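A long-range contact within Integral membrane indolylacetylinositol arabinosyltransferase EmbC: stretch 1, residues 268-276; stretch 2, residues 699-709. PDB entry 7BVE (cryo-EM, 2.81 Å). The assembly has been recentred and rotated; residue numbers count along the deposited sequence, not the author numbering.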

# COMPACT_ATOMS: atom_id res chain seq x y z
N VAL A 268 -29.38 -18.12 11.52
CA VAL A 268 -29.75 -17.97 12.93
C VAL A 268 -28.55 -18.25 13.84
O VAL A 268 -28.28 -17.52 14.81
N TRP A 269 -27.77 -19.28 13.52
CA TRP A 269 -26.62 -19.61 14.36
C TRP A 269 -25.51 -18.58 14.22
O TRP A 269 -24.81 -18.29 15.19
N TRP A 270 -25.36 -17.98 13.05
CA TRP A 270 -24.41 -16.88 12.93
C TRP A 270 -24.93 -15.62 13.60
O TRP A 270 -24.13 -14.76 13.99
N HIS A 271 -26.25 -15.47 13.73
CA HIS A 271 -26.78 -14.36 14.50
C HIS A 271 -26.42 -14.48 15.97
O HIS A 271 -26.20 -13.46 16.63
N PHE A 272 -26.32 -15.70 16.48
CA PHE A 272 -25.88 -15.82 17.88
C PHE A 272 -24.36 -15.85 18.06
O PHE A 272 -23.81 -14.97 18.72
N VAL A 273 -23.66 -16.84 17.51
CA VAL A 273 -22.20 -16.91 17.64
C VAL A 273 -21.59 -16.33 16.36
O VAL A 273 -21.19 -17.03 15.43
N GLY A 274 -21.44 -15.02 16.32
CA GLY A 274 -21.08 -14.40 15.06
C GLY A 274 -20.30 -13.13 15.27
O GLY A 274 -20.49 -12.42 16.26
N ALA A 275 -19.42 -12.85 14.33
CA ALA A 275 -18.63 -11.64 14.38
C ALA A 275 -19.45 -10.46 13.90
O ALA A 275 -20.27 -10.58 12.99
N ASN A 276 -19.22 -9.31 14.52
CA ASN A 276 -19.90 -8.08 14.18
C ASN A 276 -18.96 -7.18 13.39
O ASN A 276 -17.74 -7.37 13.39
N PHE A 699 -16.02 -23.40 7.14
CA PHE A 699 -14.79 -22.96 7.81
C PHE A 699 -15.03 -21.77 8.73
O PHE A 699 -14.60 -21.78 9.89
N GLU A 700 -15.75 -20.76 8.24
CA GLU A 700 -16.03 -19.55 9.03
C GLU A 700 -16.90 -19.86 10.25
O GLU A 700 -16.61 -19.41 11.37
N VAL A 701 -17.97 -20.63 10.04
CA VAL A 701 -18.91 -20.92 11.12
C VAL A 701 -18.26 -21.77 12.21
O VAL A 701 -18.39 -21.49 13.41
N VAL A 702 -17.48 -22.78 11.80
CA VAL A 702 -16.79 -23.62 12.77
C VAL A 702 -15.67 -22.85 13.48
O VAL A 702 -15.41 -23.09 14.67
N SER A 703 -15.05 -21.87 12.82
CA SER A 703 -13.99 -21.11 13.48
C SER A 703 -14.54 -20.21 14.59
O SER A 703 -13.96 -20.14 15.68
N LEU A 704 -15.68 -19.56 14.36
CA LEU A 704 -16.23 -18.79 15.48
C LEU A 704 -16.92 -19.64 16.54
O LEU A 704 -16.95 -19.24 17.72
N THR A 705 -17.43 -20.82 16.20
CA THR A 705 -17.94 -21.71 17.25
C THR A 705 -16.81 -22.25 18.12
O THR A 705 -16.96 -22.35 19.35
N LEU A 706 -15.66 -22.54 17.53
CA LEU A 706 -14.50 -22.96 18.32
C LEU A 706 -13.93 -21.81 19.13
O LEU A 706 -13.41 -22.03 20.23
N GLY A 707 -14.00 -20.58 18.62
CA GLY A 707 -13.62 -19.43 19.42
C GLY A 707 -14.51 -19.25 20.64
O GLY A 707 -14.05 -18.82 21.69
N MET A 708 -15.80 -19.58 20.51
CA MET A 708 -16.69 -19.52 21.66
C MET A 708 -16.43 -20.68 22.62
O MET A 708 -16.66 -20.56 23.83
N ILE A 709 -15.95 -21.82 22.11
CA ILE A 709 -15.75 -22.98 22.98
C ILE A 709 -14.40 -22.92 23.72
O ILE A 709 -14.32 -23.37 24.87

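Stretch 2 is helical throughout, and one side of it packs against the end of a helix and the loop that follows in stretch 1. Phe-699 does not reach the contact. Glu-700 (chi1 m) has its CA-to-CB bond toward stretch 1, but its closest approach is through the backbone: its O lies 4.1 Å from Trp-270 CZ3, at the ring edge. Val-701 (t) points sideways and meets both tryptophans, each with chi1 t. Its CG1 is 3.9 Å from Trp-269 CD1, and its CG2 is 4.2 Å from Trp-270 CE3. Val-702 points away. Ser-703 (p) makes no contact across; its OG donates to Glu-700 O at 2.7 Å, within the helix.

Leu-704 (m, t) points in and is the most covered residue of the contact. Its CD1 sits 3.5 Å from Trp-270 CH2 and 3.7 Å from Ala-275 CB, so the ring and the loop share one methyl. Thr-705 (m) supplies the polar partner. Trp-269 NE1 donates a weak hydrogen bond to Thr-705 OG1 at 3.4 Å, while that hydroxyl donates to Val-701 O at 2.8 Å. Leu-706 and Gly-707 are out of reach. Met-708 (t, m, m) points toward stretch 1 and closes the contact, its CE 3.8 Å from CG1 of Val-273 (m).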

# COMPACT_ATOMS: atom_id res chain seq x y z
CB VAL A 268 -30.95 -18.86 13.26
CG1 VAL A 268 -31.25 -18.86 14.73
CG2 VAL A 268 -32.17 -18.39 12.53
CB TRP A 269 -26.15 -21.02 14.02
CG TRP A 269 -25.04 -21.57 14.87
CD1 TRP A 269 -23.81 -21.93 14.45
CD2 TRP A 269 -25.07 -21.79 16.28
NE1 TRP A 269 -23.07 -22.40 15.50
CE2 TRP A 269 -23.83 -22.33 16.64
CE3 TRP A 269 -26.03 -21.61 17.28
CZ2 TRP A 269 -23.50 -22.65 17.95
CZ3 TRP A 269 -25.71 -21.94 18.57
CH2 TRP A 269 -24.46 -22.45 18.90
CB TRP A 270 -24.14 -16.61 11.46
CG TRP A 270 -23.14 -15.57 11.20
CD1 TRP A 270 -23.38 -14.28 10.87
CD2 TRP A 270 -21.73 -15.73 11.20
NE1 TRP A 270 -22.20 -13.61 10.67
CE2 TRP A 270 -21.17 -14.48 10.87
CE3 TRP A 270 -20.88 -16.80 11.45
CZ2 TRP A 270 -19.81 -14.29 10.79
CZ3 TRP A 270 -19.53 -16.60 11.37
CH2 TRP A 270 -19.01 -15.35 11.03
CB HIS A 271 -28.30 -14.30 14.33
CG HIS A 271 -28.95 -13.13 15.01
ND1 HIS A 271 -28.87 -11.85 14.52
CD2 HIS A 271 -29.72 -13.07 16.12
CE1 HIS A 271 -29.54 -11.04 15.31
NE2 HIS A 271 -30.07 -11.75 16.29
CB PHE A 272 -26.54 -17.03 18.53
CG PHE A 272 -27.98 -16.81 18.83
CD1 PHE A 272 -28.35 -16.11 19.95
CD2 PHE A 272 -28.96 -17.28 17.99
CE1 PHE A 272 -29.66 -15.88 20.23
CE2 PHE A 272 -30.28 -17.06 18.27
CZ PHE A 272 -30.63 -16.35 19.39
CB VAL A 273 -21.71 -18.33 17.95
CG1 VAL A 273 -22.11 -18.73 19.32
CG2 VAL A 273 -22.35 -19.33 17.11
CB ALA A 275 -17.38 -11.78 13.53
CB ASN A 276 -20.36 -7.38 15.46
CG ASN A 276 -21.36 -8.19 16.22
OD1 ASN A 276 -22.31 -8.70 15.65
ND2 ASN A 276 -21.14 -8.34 17.52
CB PHE A 699 -13.73 -22.63 6.76
CG PHE A 699 -12.43 -22.13 7.33
CD1 PHE A 699 -11.53 -23.00 7.91
CD2 PHE A 699 -12.10 -20.79 7.26
CE1 PHE A 699 -10.34 -22.54 8.43
CE2 PHE A 699 -10.91 -20.33 7.77
CZ PHE A 699 -10.03 -21.21 8.35
CB GLU A 700 -16.72 -18.52 8.16
CG GLU A 700 -15.92 -18.08 6.97
CD GLU A 700 -16.78 -17.37 5.95
OE1 GLU A 700 -17.98 -17.17 6.23
OE2 GLU A 700 -16.28 -17.07 4.84
CB VAL A 701 -20.18 -21.58 10.55
CG1 VAL A 701 -21.11 -22.01 11.64
CG2 VAL A 701 -20.90 -20.60 9.65
CB VAL A 702 -16.29 -24.89 12.05
CG1 VAL A 702 -15.36 -25.71 12.89
CG2 VAL A 702 -17.47 -25.76 11.71
CB SER A 703 -13.21 -20.29 12.47
OG SER A 703 -13.98 -19.23 11.96
CB LEU A 704 -17.15 -17.68 14.98
CG LEU A 704 -16.31 -16.46 14.61
CD1 LEU A 704 -17.14 -15.46 13.96
CD2 LEU A 704 -15.77 -15.83 15.85
CB THR A 705 -18.74 -22.84 16.61
OG1 THR A 705 -19.73 -22.29 15.75
CG2 THR A 705 -19.44 -23.65 17.67
CB LEU A 706 -13.42 -23.56 17.44
CG LEU A 706 -13.66 -24.96 16.92
CD1 LEU A 706 -12.55 -25.32 15.97
CD2 LEU A 706 -13.69 -25.91 18.08
CB MET A 708 -18.14 -19.51 21.18
CG MET A 708 -19.20 -19.20 22.23
SD MET A 708 -19.89 -20.58 23.12
CE MET A 708 -20.94 -21.26 21.86
CB ILE A 709 -15.94 -24.27 22.16
CG1 ILE A 709 -17.42 -24.46 21.84
CG2 ILE A 709 -15.45 -25.52 22.86
CD1 ILE A 709 -17.71 -25.61 20.93